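PDB 6V55: adhesion G-protein coupled receptor G6 from Danio rerio, which is an adhesion G-protein-coupled receptor linked to myelination, with a large calcium-binding extracellular region that probably engages partners and regulates signalling. Local coordinates for residues Trp745-Gly753 against Arg760-Leu768; Asn607-Thr617 against Val669-Arg679. One frame throughout, in Å; residues are numbered along the deposited sequence.

Contact 1 (Trp745-Gly753 against Arg760-Leu768); sequences WNSDGCKVG and RTVCLCNHL. Unlike the reference sequence in segment 745-753: W745 (reference Cys).
C750 and C765 face each other as an antiparallel non-hydrogen-bonded pair, and C750 SG bonds to C765 SG at 2.1 Å. In both cysteines the sulfur is anti to the carbonyl carbon (chi1 -68° and -65°), which brings the two sulfurs together; the disulfide torsion of 123° is opened beyond the usual right angle. The next pair along, K751 with L764, exchanges two backbone hydrogen bonds, the shorter being L764 N to K751 O at 2.9 Å. Beside it the lysine chain, extended beyond CG, crosses L764 obliquely and touches it near its end, K751 CE lying 4.0 Å from L764 CD1. G753 N then donates to V762 O (2.9 Å), and N766 N to G749 O (3.2 Å) at the other end. G749 suits the third position of the type II turn S747-C750, where its backbone angles would press a side chain against the preceding carbonyl. N746 OD1 shapes the approach to this turn by accepting from D748 N (3.0 Å), an Asx turn, while its amide nitrogen is tied to D735. H767 brings CE1 to 3.4 Å from D748 O and packs edge-to-face on F733. V752 touches C731. In this GPS motif, C750-C765 thus ties the two strands to each other and C763-C731 ties the hairpin to strand 730-735, beside the HL sequence at which relatives are cleaved.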
ATOM      1  N   TRP A 745     -12.186 -43.004  22.310  1.00 18.11           N
ATOM      2  CA  TRP A 745     -13.542 -43.498  22.096  1.00 19.38           C
ATOM      3  C   TRP A 745     -13.773 -44.731  22.952  1.00 23.90           C
ATOM      4  O   TRP A 745     -12.846 -45.490  23.252  1.00 22.69           O
ATOM      5  CB  TRP A 745     -13.806 -43.837  20.624  1.00 20.88           C
ATOM      6  CG  TRP A 745     -13.884 -42.627  19.717  1.00 26.94           C
ATOM      7  CD1 TRP A 745     -13.018 -42.304  18.712  1.00 26.43           C
ATOM      8  CD2 TRP A 745     -14.882 -41.586  19.735  1.00 26.53           C
ATOM      9  NE1 TRP A 745     -13.410 -41.129  18.113  1.00 27.00           N
ATOM     10  CE2 TRP A 745     -14.546 -40.671  18.725  1.00 23.26           C
ATOM     11  CE3 TRP A 745     -16.013 -41.333  20.524  1.00 28.37           C
ATOM     12  CZ2 TRP A 745     -15.300 -39.540  18.471  1.00 22.01           C
ATOM     13  CZ3 TRP A 745     -16.769 -40.202  20.265  1.00 25.21           C
ATOM     14  CH2 TRP A 745     -16.411 -39.325  19.246  1.00 22.40           C
ATOM     15  N   ASN A 746     -15.014 -44.921  23.354  1.00 23.43           N
ATOM     16  CA  ASN A 746     -15.351 -46.042  24.198  1.00 25.61           C
ATOM     17  C   ASN A 746     -16.689 -46.560  23.728  1.00 33.88           C
ATOM     18  O   ASN A 746     -17.617 -45.791  23.466  1.00 34.14           O
ATOM     19  CB  ASN A 746     -15.376 -45.624  25.670  1.00 26.65           C
ATOM     20  CG  ASN A 746     -15.683 -46.776  26.643  1.00 28.67           C
ATOM     21  OD1 ASN A 746     -15.823 -47.956  26.279  1.00 28.93           O
ATOM     22  ND2 ASN A 746     -15.742 -46.418  27.921  1.00 28.74           N
ATOM     23  N   SER A 747     -16.774 -47.880  23.676  1.00 37.19           N
ATOM     24  CA  SER A 747     -17.924 -48.567  23.129  1.00 37.31           C
ATOM     25  C   SER A 747     -18.983 -48.847  24.196  1.00 30.47           C
ATOM     26  O   SER A 747     -20.148 -49.097  23.847  1.00 25.74           O
ATOM     27  CB  SER A 747     -17.456 -49.881  22.466  1.00 40.94           C
ATOM     28  OG  SER A 747     -18.535 -50.469  21.777  1.00 47.84           O
ATOM     29  N   ASP A 748     -18.595 -48.786  25.480  1.00 28.41           N
ATOM     30  CA  ASP A 748     -19.353 -49.357  26.589  1.00 28.19           C
ATOM     31  C   ASP A 748     -20.641 -48.593  26.841  1.00 29.12           C
ATOM     32  O   ASP A 748     -20.630 -47.389  27.100  1.00 31.69           O
ATOM     33  CB  ASP A 748     -18.490 -49.360  27.839  1.00 34.99           C
ATOM     34  CG  ASP A 748     -17.496 -50.510  27.840  1.00 51.90           C
ATOM     35  OD1 ASP A 748     -16.485 -50.435  28.584  1.00 58.58           O
ATOM     36  OD2 ASP A 748     -17.727 -51.494  27.092  1.00 56.64           O
ATOM     37  N   GLY A 749     -21.753 -49.296  26.728  1.00 29.74           N
ATOM     38  CA  GLY A 749     -23.057 -48.733  26.940  1.00 25.50           C
ATOM     39  C   GLY A 749     -23.805 -48.400  25.683  1.00 27.18           C
ATOM     40  O   GLY A 749     -24.998 -48.099  25.767  1.00 29.94           O
ATOM     41  N   CYS A 750     -23.162 -48.471  24.519  1.00 30.92           N
ATOM     42  CA  CYS A 750     -23.742 -47.987  23.270  1.00 34.01           C
ATOM     43  C   CYS A 750     -23.861 -49.128  22.264  1.00 35.09           C
ATOM     44  O   CYS A 750     -22.848 -49.741  21.895  1.00 33.75           O
ATOM     45  CB  CYS A 750     -22.894 -46.845  22.705  1.00 28.93           C
ATOM     46  SG  CYS A 750     -23.014 -45.404  23.734  0.73 29.82           S
ATOM     47  N   LYS A 751     -25.093 -49.392  21.813  1.00 36.16           N
ATOM     48  CA  LYS A 751     -25.381 -50.346  20.747  1.00 40.40           C
ATOM     49  C   LYS A 751     -26.126 -49.661  19.597  1.00 41.04           C
ATOM     50  O   LYS A 751     -26.676 -48.566  19.750  1.00 41.50           O
ATOM     51  CB  LYS A 751     -26.191 -51.545  21.279  1.00 41.33           C
ATOM     52  CG  LYS A 751     -27.658 -51.256  21.633  1.00 45.05           C
ATOM     53  CD  LYS A 751     -28.444 -52.563  21.864  1.00 50.75           C
ATOM     54  CE  LYS A 751     -29.969 -52.378  21.802  1.00 54.39           C
ATOM     55  NZ  LYS A 751     -30.707 -53.694  21.785  1.00 56.35           N
ATOM     56  N   VAL A 752     -26.144 -50.329  18.435  1.00 39.04           N
ATOM     57  CA  VAL A 752     -26.723 -49.791  17.202  1.00 34.59           C
ATOM     58  C   VAL A 752     -28.208 -50.139  17.121  1.00 39.25           C
ATOM     59  O   VAL A 752     -28.585 -51.311  17.181  1.00 42.78           O
ATOM     60  CB  VAL A 752     -25.971 -50.333  15.973  1.00 31.60           C
ATOM     61  CG1 VAL A 752     -26.664 -49.943  14.681  1.00 28.74           C
ATOM     62  CG2 VAL A 752     -24.524 -49.842  15.977  1.00 31.90           C
ATOM     63  N   GLY A 753     -29.059 -49.117  16.982  1.00 45.19           N
ATOM     64  CA  GLY A 753     -30.475 -49.337  16.766  1.00 50.01           C
ATOM     65  C   GLY A 753     -30.800 -49.762  15.341  1.00 58.86           C
ATOM     66  O   GLY A 753     -29.983 -49.683  14.422  1.00 59.37           O
ATOM     67  N   ARG A 760     -27.115 -42.651   7.776  1.00 55.32           N
ATOM     68  CA  ARG A 760     -27.192 -42.322   9.191  1.00 50.50           C
ATOM     69  C   ARG A 760     -26.855 -43.559  10.015  1.00 49.25           C
ATOM     70  O   ARG A 760     -26.896 -44.691   9.523  1.00 53.68           O
ATOM     71  CB  ARG A 760     -28.595 -41.824   9.562  1.00 53.41           C
ATOM     72  CG  ARG A 760     -29.659 -42.898   9.317  1.00 62.60           C
ATOM     73  CD  ARG A 760     -30.866 -42.784  10.222  1.00 66.66           C
ATOM     74  NE  ARG A 760     -32.075 -43.221   9.535  1.00 70.86           N
ATOM     75  CZ  ARG A 760     -33.303 -43.047  10.007  1.00 74.83           C
ATOM     76  NH1 ARG A 760     -33.488 -42.440  11.172  1.00 72.93           N
ATOM     77  NH2 ARG A 760     -34.348 -43.473   9.308  1.00 80.33           N
ATOM     78  N   THR A 761     -26.493 -43.338  11.277  1.00 43.66           N
ATOM     79  CA  THR A 761     -26.454 -44.411  12.262  1.00 40.58           C
ATOM     80  C   THR A 761     -27.258 -43.951  13.469  1.00 37.11           C
ATOM     81  O   THR A 761     -27.150 -42.789  13.875  1.00 31.91           O
ATOM     82  CB  THR A 761     -25.014 -44.776  12.649  1.00 41.43           C
ATOM     83  OG1 THR A 761     -24.299 -45.150  11.469  1.00 44.84           O
ATOM     84  CG2 THR A 761     -24.965 -45.973  13.621  1.00 39.11           C
ATOM     85  N   VAL A 762     -28.103 -44.840  13.995  1.00 38.08           N
ATOM     86  CA  VAL A 762     -28.854 -44.601  15.220  1.00 37.36           C
ATOM     87  C   VAL A 762     -28.202 -45.393  16.348  1.00 38.79           C
ATOM     88  O   VAL A 762     -27.966 -46.599  16.214  1.00 38.57           O
ATOM     89  CB  VAL A 762     -30.333 -44.988  15.040  1.00 38.08           C
ATOM     90  CG1 VAL A 762     -31.084 -44.969  16.370  1.00 36.34           C
ATOM     91  CG2 VAL A 762     -30.998 -44.047  14.048  1.00 38.08           C
ATOM     92  N   CYS A 763     -27.886 -44.710  17.446  1.00 40.46           N
ATOM     93  CA  CYS A 763     -27.360 -45.330  18.656  1.00 40.71           C
ATOM     94  C   CYS A 763     -28.363 -45.256  19.791  1.00 39.59           C
ATOM     95  O   CYS A 763     -28.993 -44.213  20.024  1.00 39.21           O
ATOM     96  CB  CYS A 763     -26.086 -44.649  19.138  1.00 41.25           C
ATOM     97  SG  CYS A 763     -24.891 -44.560  17.885  1.00 44.27           S
ATOM     98  N   LEU A 764     -28.452 -46.348  20.522  1.00 38.10           N
ATOM     99  CA  LEU A 764     -29.126 -46.399  21.807  1.00 36.13           C
ATOM    100  C   LEU A 764     -28.015 -46.535  22.842  1.00 35.08           C
ATOM    101  O   LEU A 764     -27.365 -47.582  22.923  1.00 35.55           O
ATOM    102  CB  LEU A 764     -30.115 -47.561  21.841  1.00 38.73           C
ATOM    103  CG  LEU A 764     -30.976 -47.702  20.573  1.00 35.94           C
ATOM    104  CD1 LEU A 764     -31.786 -48.992  20.582  1.00 35.39           C
ATOM    105  CD2 LEU A 764     -31.884 -46.485  20.350  1.00 31.00           C
ATOM    106  N   CYS A 765     -27.750 -45.451  23.576  1.00 35.86           N
ATOM    107  CA  CYS A 765     -26.785 -45.444  24.672  1.00 33.44           C
ATOM    108  C   CYS A 765     -27.539 -45.356  25.995  1.00 32.98           C
ATOM    109  O   CYS A 765     -28.568 -44.685  26.081  1.00 33.79           O
ATOM    110  CB  CYS A 765     -25.786 -44.284  24.541  1.00 25.13           C
ATOM    111  SG  CYS A 765     -24.718 -44.444  23.086  0.49 26.62           S
ATOM    112  N   ASN A 766     -27.033 -46.039  27.021  1.00 34.20           N
ATOM    113  CA  ASN A 766     -27.711 -46.109  28.311  1.00 37.68           C
ATOM    114  C   ASN A 766     -27.223 -45.052  29.289  1.00 34.38           C
ATOM    115  O   ASN A 766     -27.540 -45.139  30.477  1.00 38.05           O
ATOM    116  CB  ASN A 766     -27.566 -47.518  28.920  1.00 45.28           C
ATOM    117  CG  ASN A 766     -26.148 -47.823  29.430  1.00 52.10           C
ATOM    118  OD1 ASN A 766     -25.155 -47.267  28.954  1.00 53.58           O
ATOM    119  ND2 ASN A 766     -26.057 -48.750  30.385  1.00 54.52           N
ATOM    120  N   HIS A 767     -26.414 -44.100  28.828  1.00 32.06           N
ATOM    121  CA  HIS A 767     -25.944 -43.016  29.671  1.00 27.86           C
ATOM    122  C   HIS A 767     -25.916 -41.711  28.882  1.00 27.88           C
ATOM    123  O   HIS A 767     -25.859 -41.713  27.653  1.00 29.82           O
ATOM    124  CB  HIS A 767     -24.559 -43.317  30.279  1.00 25.36           C
ATOM    125  CG  HIS A 767     -23.463 -43.425  29.267  1.00 31.11           C
ATOM    126  ND1 HIS A 767     -23.225 -44.578  28.550  1.00 33.62           N
ATOM    127  CD2 HIS A 767     -22.533 -42.528  28.856  1.00 32.92           C
ATOM    128  CE1 HIS A 767     -22.200 -44.388  27.739  1.00 34.06           C
ATOM    129  NE2 HIS A 767     -21.760 -43.153  27.906  1.00 33.19           N
ATOM    130  N   LEU A 768     -25.973 -40.589  29.595  1.00 28.44           N
ATOM    131  CA  LEU A 768     -25.960 -39.283  28.922  1.00 27.65           C
ATOM    132  C   LEU A 768     -25.063 -38.229  29.603  1.00 30.28           C
ATOM    133  O   LEU A 768     -25.263 -37.817  30.748  1.00 32.29           O
ATOM    134  CB  LEU A 768     -27.379 -38.726  28.796  1.00 21.30           C
ATOM    135  CG  LEU A 768     -27.282 -37.364  28.110  1.00 17.32           C
ATOM    136  CD1 LEU A 768     -27.068 -37.522  26.603  1.00 18.36           C
ATOM    137  CD2 LEU A 768     -28.479 -36.508  28.435  1.00 15.13           C
TER

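Contact 2 (Asn607-Thr617 against Val669-Arg679)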
ATOM      1  N   ASN A 607     -17.713 -24.247  12.324  1.00 28.18           N
ATOM      2  CA  ASN A 607     -17.610 -25.686  12.578  1.00 34.59           C
ATOM      3  C   ASN A 607     -18.151 -26.139  13.937  1.00 35.72           C
ATOM      4  O   ASN A 607     -17.933 -27.301  14.314  1.00 32.04           O
ATOM      5  CB  ASN A 607     -16.159 -26.153  12.472  1.00 32.98           C
ATOM      6  CG  ASN A 607     -15.524 -25.779  11.170  1.00 31.96           C
ATOM      7  OD1 ASN A 607     -15.940 -26.244  10.104  1.00 41.29           O
ATOM      8  ND2 ASN A 607     -14.483 -24.950  11.242  1.00 23.53           N
ATOM      9  N   LEU A 608     -18.838 -25.270  14.683  1.00 38.85           N
ATOM     10  CA  LEU A 608     -19.228 -25.566  16.057  1.00 12.26           C
ATOM     11  C   LEU A 608     -20.451 -24.748  16.431  1.00 15.43           C
ATOM     12  O   LEU A 608     -20.408 -23.515  16.393  1.00 14.49           O
ATOM     13  CB  LEU A 608     -18.102 -25.244  17.037  1.00 11.77           C
ATOM     14  CG  LEU A 608     -18.453 -25.517  18.502  1.00 14.21           C
ATOM     15  CD1 LEU A 608     -18.635 -26.990  18.754  1.00 11.28           C
ATOM     16  CD2 LEU A 608     -17.432 -24.939  19.453  1.00 14.68           C
ATOM     17  N   VAL A 609     -21.526 -25.424  16.823  1.00 16.91           N
ATOM     18  CA  VAL A 609     -22.678 -24.753  17.409  1.00 16.97           C
ATOM     19  C   VAL A 609     -22.952 -25.384  18.766  1.00 18.37           C
ATOM     20  O   VAL A 609     -22.893 -26.614  18.904  1.00 26.14           O
ATOM     21  CB  VAL A 609     -23.903 -24.797  16.473  1.00 19.98           C
ATOM     22  CG1 VAL A 609     -24.207 -26.204  15.957  1.00 20.29           C
ATOM     23  CG2 VAL A 609     -25.091 -24.178  17.119  1.00 12.12           C
ATOM     24  N   VAL A 610     -23.109 -24.545  19.799  1.00 15.23           N
ATOM     25  CA  VAL A 610     -23.438 -25.043  21.133  1.00 14.33           C
ATOM     26  C   VAL A 610     -24.717 -24.355  21.575  1.00 18.66           C
ATOM     27  O   VAL A 610     -25.019 -23.225  21.171  1.00 24.59           O
ATOM     28  CB  VAL A 610     -22.310 -24.867  22.195  1.00 12.12           C
ATOM     29  CG1 VAL A 610     -20.979 -25.474  21.714  1.00 13.04           C
ATOM     30  CG2 VAL A 610     -22.119 -23.421  22.654  1.00  9.67           C
ATOM     31  N   GLY A 611     -25.502 -25.067  22.361  1.00 17.56           N
ATOM     32  CA  GLY A 611     -26.801 -24.559  22.766  1.00 13.80           C
ATOM     33  C   GLY A 611     -27.132 -25.006  24.166  1.00 13.11           C
ATOM     34  O   GLY A 611     -26.731 -26.088  24.606  1.00 13.52           O
ATOM     35  N   VAL A 612     -27.841 -24.150  24.880  1.00 14.13           N
ATOM     36  CA  VAL A 612     -28.394 -24.481  26.179  1.00 15.66           C
ATOM     37  C   VAL A 612     -29.874 -24.177  26.090  1.00 23.61           C
ATOM     38  O   VAL A 612     -30.286 -23.283  25.343  1.00 26.27           O
ATOM     39  CB  VAL A 612     -27.740 -23.685  27.320  1.00 16.39           C
ATOM     40  CG1 VAL A 612     -26.423 -24.303  27.680  1.00 21.14           C
ATOM     41  CG2 VAL A 612     -27.508 -22.255  26.886  1.00 17.40           C
ATOM     42  N   SER A 613     -30.677 -24.963  26.810  1.00 27.87           N
ATOM     43  CA  SER A 613     -32.098 -24.691  26.984  1.00 26.38           C
ATOM     44  C   SER A 613     -32.509 -25.155  28.371  1.00 23.15           C
ATOM     45  O   SER A 613     -31.919 -26.089  28.925  1.00 23.78           O
ATOM     46  CB  SER A 613     -32.965 -25.388  25.936  1.00 26.81           C
ATOM     47  OG  SER A 613     -33.090 -26.769  26.217  1.00 30.38           O
ATOM     48  N   ALA A 614     -33.542 -24.514  28.912  1.00 20.90           N
ATOM     49  CA  ALA A 614     -33.946 -24.762  30.288  1.00 23.98           C
ATOM     50  C   ALA A 614     -34.795 -26.030  30.393  1.00 27.69           C
ATOM     51  O   ALA A 614     -35.638 -26.304  29.532  1.00 29.34           O
ATOM     52  CB  ALA A 614     -34.710 -23.551  30.821  1.00 19.66           C
ATOM     53  N   LEU A 615     -34.562 -26.807  31.457  1.00 26.51           N
ATOM     54  CA  LEU A 615     -35.266 -28.063  31.713  1.00 27.33           C
ATOM     55  C   LEU A 615     -36.064 -27.917  33.001  1.00 33.50           C
ATOM     56  O   LEU A 615     -35.486 -27.686  34.071  1.00 31.90           O
ATOM     57  CB  LEU A 615     -34.300 -29.255  31.828  1.00 22.68           C
ATOM     58  CG  LEU A 615     -34.729 -30.749  31.747  1.00 23.83           C
ATOM     59  CD1 LEU A 615     -33.539 -31.669  31.581  1.00 20.85           C
ATOM     60  CD2 LEU A 615     -35.481 -31.316  32.954  1.00 29.00           C
ATOM     61  N   ASP A 616     -37.369 -28.160  32.908  1.00 41.58           N
ATOM     62  CA  ASP A 616     -38.225 -28.266  34.082  1.00 47.74           C
ATOM     63  C   ASP A 616     -38.270 -29.719  34.551  1.00 45.94           C
ATOM     64  O   ASP A 616     -38.795 -30.589  33.847  1.00 47.17           O
ATOM     65  CB  ASP A 616     -39.628 -27.763  33.765  1.00 52.83           C
ATOM     66  CG  ASP A 616     -40.414 -27.439  35.011  1.00 60.36           C
ATOM     67  OD1 ASP A 616     -39.816 -27.443  36.113  1.00 61.31           O
ATOM     68  OD2 ASP A 616     -41.625 -27.163  34.890  1.00 65.12           O
ATOM     69  N   THR A 617     -37.733 -29.982  35.743  1.00 43.64           N
ATOM     70  CA  THR A 617     -37.693 -31.353  36.241  1.00 43.99           C
ATOM     71  C   THR A 617     -39.054 -31.869  36.708  1.00 49.23           C
ATOM     72  O   THR A 617     -39.205 -33.080  36.870  1.00 51.71           O
ATOM     73  CB  THR A 617     -36.660 -31.488  37.376  1.00 40.52           C
ATOM     74  OG1 THR A 617     -36.721 -30.355  38.255  1.00 40.12           O
ATOM     75  CG2 THR A 617     -35.251 -31.586  36.805  1.00 37.00           C
ATOM     76  N   VAL A 669     -30.330 -30.338  38.314  1.00 34.90           N
ATOM     77  CA  VAL A 669     -30.670 -30.449  36.901  1.00 33.75           C
ATOM     78  C   VAL A 669     -31.518 -29.236  36.529  1.00 36.53           C
ATOM     79  O   VAL A 669     -32.690 -29.126  36.914  1.00 38.11           O
ATOM     80  CB  VAL A 669     -31.388 -31.769  36.593  1.00 32.34           C
ATOM     81  CG1 VAL A 669     -31.826 -31.814  35.139  1.00 31.61           C
ATOM     82  CG2 VAL A 669     -30.471 -32.942  36.894  1.00 32.01           C
ATOM     83  N   SER A 670     -30.908 -28.321  35.789  1.00 35.31           N
ATOM     84  CA  SER A 670     -31.544 -27.089  35.353  1.00 36.58           C
ATOM     85  C   SER A 670     -31.718 -27.004  33.852  1.00 33.76           C
ATOM     86  O   SER A 670     -32.634 -26.315  33.388  1.00 33.55           O
ATOM     87  CB  SER A 670     -30.703 -25.862  35.769  1.00 36.39           C
ATOM     88  OG  SER A 670     -30.428 -25.810  37.157  1.00 37.30           O
ATOM     89  N   ARG A 671     -30.835 -27.642  33.085  1.00 29.13           N
ATOM     90  CA  ARG A 671     -30.640 -27.293  31.692  1.00 25.79           C
ATOM     91  C   ARG A 671     -30.511 -28.550  30.864  1.00 24.30           C
ATOM     92  O   ARG A 671     -30.240 -29.620  31.385  1.00 27.53           O
ATOM     93  CB  ARG A 671     -29.377 -26.457  31.473  1.00 22.19           C
ATOM     94  CG  ARG A 671     -29.438 -25.056  31.984  1.00 20.66           C
ATOM     95  CD  ARG A 671     -28.197 -24.748  32.762  1.00 23.33           C
ATOM     96  NE  ARG A 671     -28.094 -23.318  33.057  1.00 27.20           N
ATOM     97  CZ  ARG A 671     -27.171 -22.496  32.558  1.00 24.72           C
ATOM     98  NH1 ARG A 671     -26.233 -22.945  31.732  1.00 23.80           N
ATOM     99  NH2 ARG A 671     -27.179 -21.219  32.901  1.00 24.71           N
ATOM    100  N   ILE A 672     -30.695 -28.399  29.555  1.00 23.55           N
ATOM    101  CA  ILE A 672     -30.210 -29.354  28.564  1.00 21.79           C
ATOM    102  C   ILE A 672     -29.118 -28.658  27.778  1.00 22.94           C
ATOM    103  O   ILE A 672     -29.280 -27.500  27.391  1.00 24.97           O
ATOM    104  CB  ILE A 672     -31.321 -29.836  27.617  1.00 21.71           C
ATOM    105  CG1 ILE A 672     -32.591 -30.118  28.411  1.00 23.27           C
ATOM    106  CG2 ILE A 672     -30.854 -31.074  26.839  1.00 23.00           C
ATOM    107  CD1 ILE A 672     -33.681 -30.835  27.654  1.00 27.02           C
ATOM    108  N   ASN A 673     -28.009 -29.348  27.565  1.00 20.90           N
ATOM    109  CA  ASN A 673     -26.884 -28.851  26.791  1.00 18.15           C
ATOM    110  C   ASN A 673     -26.811 -29.600  25.470  1.00 19.49           C
ATOM    111  O   ASN A 673     -27.115 -30.789  25.401  1.00 29.70           O
ATOM    112  CB  ASN A 673     -25.580 -29.054  27.564  1.00 21.00           C
ATOM    113  CG  ASN A 673     -25.624 -28.425  28.949  1.00 27.78           C
ATOM    114  OD1 ASN A 673     -26.180 -27.352  29.119  1.00 30.68           O
ATOM    115  ND2 ASN A 673     -25.053 -29.102  29.945  1.00 32.68           N
ATOM    116  N   PHE A 674     -26.380 -28.920  24.420  1.00 14.62           N
ATOM    117  CA  PHE A 674     -26.273 -29.589  23.130  1.00 11.90           C
ATOM    118  C   PHE A 674     -25.107 -28.957  22.392  1.00 11.93           C
ATOM    119  O   PHE A 674     -25.017 -27.732  22.333  1.00 15.39           O
ATOM    120  CB  PHE A 674     -27.586 -29.440  22.349  1.00 13.28           C
ATOM    121  CG  PHE A 674     -27.666 -30.247  21.078  1.00 18.80           C
ATOM    122  CD1 PHE A 674     -27.190 -29.727  19.868  1.00 22.64           C
ATOM    123  CD2 PHE A 674     -28.294 -31.481  21.064  1.00 24.09           C
ATOM    124  CE1 PHE A 674     -27.277 -30.445  18.688  1.00 24.96           C
ATOM    125  CE2 PHE A 674     -28.395 -32.214  19.872  1.00 26.69           C
ATOM    126  CZ  PHE A 674     -27.891 -31.679  18.682  1.00 26.32           C
ATOM    127  N   MET A 675     -24.211 -29.784  21.848  1.00 13.81           N
ATOM    128  CA  MET A 675     -23.110 -29.331  20.998  1.00 13.10           C
ATOM    129  C   MET A 675     -23.073 -30.167  19.727  1.00 16.69           C
ATOM    130  O   MET A 675     -23.259 -31.389  19.772  1.00 16.70           O
ATOM    131  CB  MET A 675     -21.745 -29.447  21.695  1.00 11.24           C
ATOM    132  CG  MET A 675     -21.708 -28.886  23.095  1.00 11.71           C
ATOM    133  SD  MET A 675     -20.162 -29.096  23.953  0.66 14.10           S
ATOM    134  CE  MET A 675     -20.838 -29.702  25.503  1.00 15.85           C
ATOM    135  N   PHE A 676     -22.834 -29.517  18.594  1.00 17.86           N
ATOM    136  CA  PHE A 676     -22.636 -30.210  17.327  1.00 16.95           C
ATOM    137  C   PHE A 676     -21.259 -29.833  16.804  1.00 18.95           C
ATOM    138  O   PHE A 676     -20.972 -28.645  16.612  1.00 22.27           O
ATOM    139  CB  PHE A 676     -23.736 -29.842  16.323  1.00 17.47           C
ATOM    140  CG  PHE A 676     -23.530 -30.416  14.950  1.00 20.29           C
ATOM    141  CD1 PHE A 676     -23.009 -29.630  13.913  1.00 23.32           C
ATOM    142  CD2 PHE A 676     -23.877 -31.730  14.687  1.00 22.40           C
ATOM    143  CE1 PHE A 676     -22.812 -30.164  12.651  1.00 25.05           C
ATOM    144  CE2 PHE A 676     -23.700 -32.274  13.424  1.00 25.52           C
ATOM    145  CZ  PHE A 676     -23.158 -31.495  12.406  1.00 26.89           C
ATOM    146  N   PHE A 677     -20.412 -30.832  16.571  1.00 17.31           N
ATOM    147  CA  PHE A 677     -19.069 -30.601  16.047  1.00 14.64           C
ATOM    148  C   PHE A 677     -19.078 -30.920  14.555  1.00 20.71           C
ATOM    149  O   PHE A 677     -19.210 -32.081  14.158  1.00 23.35           O
ATOM    150  CB  PHE A 677     -18.039 -31.444  16.791  1.00 13.32           C
ATOM    151  CG  PHE A 677     -17.737 -30.953  18.182  1.00 12.54           C
ATOM    152  CD1 PHE A 677     -18.537 -31.328  19.261  1.00 12.21           C
ATOM    153  CD2 PHE A 677     -16.641 -30.124  18.415  1.00 12.27           C
ATOM    154  CE1 PHE A 677     -18.259 -30.880  20.546  1.00 11.62           C
ATOM    155  CE2 PHE A 677     -16.345 -29.674  19.708  1.00 11.69           C
ATOM    156  CZ  PHE A 677     -17.158 -30.060  20.768  1.00 11.38           C
ATOM    157  N   GLY A 678     -18.967 -29.885  13.725  1.00 25.90           N
ATOM    158  CA  GLY A 678     -18.923 -30.110  12.291  1.00 25.80           C
ATOM    159  C   GLY A 678     -17.639 -30.746  11.809  1.00 28.12           C
ATOM    160  O   GLY A 678     -17.641 -31.402  10.764  1.00 29.48           O
ATOM    161  N   ARG A 679     -16.546 -30.574  12.551  1.00 30.69           N
ATOM    162  CA  ARG A 679     -15.243 -31.100  12.181  1.00 31.07           C
ATOM    163  C   ARG A 679     -14.770 -32.065  13.260  1.00 31.45           C
ATOM    164  O   ARG A 679     -15.164 -31.961  14.428  1.00 29.39           O
ATOM    165  CB  ARG A 679     -14.249 -29.959  11.965  1.00 28.88           C
ATOM    166  CG  ARG A 679     -14.596 -29.131  10.734  1.00 36.13           C
ATOM    167  CD  ARG A 679     -13.382 -28.460  10.132  1.00 46.01           C
ATOM    168  NE  ARG A 679     -12.374 -29.443   9.763  1.00 58.17           N
ATOM    169  CZ  ARG A 679     -12.245 -29.959   8.546  1.00 66.29           C
ATOM    170  NH1 ARG A 679     -13.056 -29.561   7.569  1.00 67.82           N
ATOM    171  NH2 ARG A 679     -11.298 -30.867   8.312  1.00 68.24           N
TER
HETATM  172  O   HOH W   1     -34.306 -29.047  39.304  1.00 40.89           O
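N607-T617 and V669-R679 run antiparallel, their strand axes 4.6 Å apart at closest and 163° between directions. Eight backbone hydrogen bonds join them, from G678 N to N607 O at one end to L615 N to S670 O at the other; the central G611 N to F674 O bond measures 2.7 Å. Side chains alternate between two faces. On one, L608 holds CG anti to its amide nitrogen (chi1 179°), and CD1 then sits over the F677 ring, 3.8 Å from its centroid, a CH-pi contact toward the rim of the ring. V610 CG1 packs alongside M675 CG at 3.8 Å, and N673 presents OD1 to V612 CG1. M675 and N673 also touch helix 573-593. The opposite face pairs V609 with F676; G611 meets F674 through backbone bonds and F674 CB near G611 O, the ring turning onto L625 and A627 of strand 623-628. Past A614, L615 crosses I672 at about a right angle, CD1 reaching I672 CG1 at 3.7 Å. T617 OG1 donates to a water (2.9 Å) that in turn donates to V669 O, a bridge where direct pairing has ended. At the far end N607 and R679 run side by side, amide and guanidinium planes 79° apart. Saturated backbone bonding between two largely apolar faces, where the buried amide of N673 is satisfied by S701, makes this pair an inner part of the GAIN-type beta sandwich.

Contact 2 joins the two middle strands of a four-stranded sheet, whereas contact 1 joins an outermost strand to its neighbour in a separate six-stranded sheet. No structural element is shared, and nearest atoms remain about 6 Å apart, yet L768 touches S700, whose hydroxyl binds N673 O of contact 2. Place in the fold sets the chemistry. The largely buried 607-617/669-679 pair relies on long runs of backbone bonds and on branched aliphatic and aromatic side chains; the partly exposed 745-753/760-768 hairpin, short and entered through a tight turn, adds a cross-strand disulfide to four backbone bonds and carries lysine and aspartate outward. The segments of contact 2 are separated by 51 residues, those of contact 1 by six.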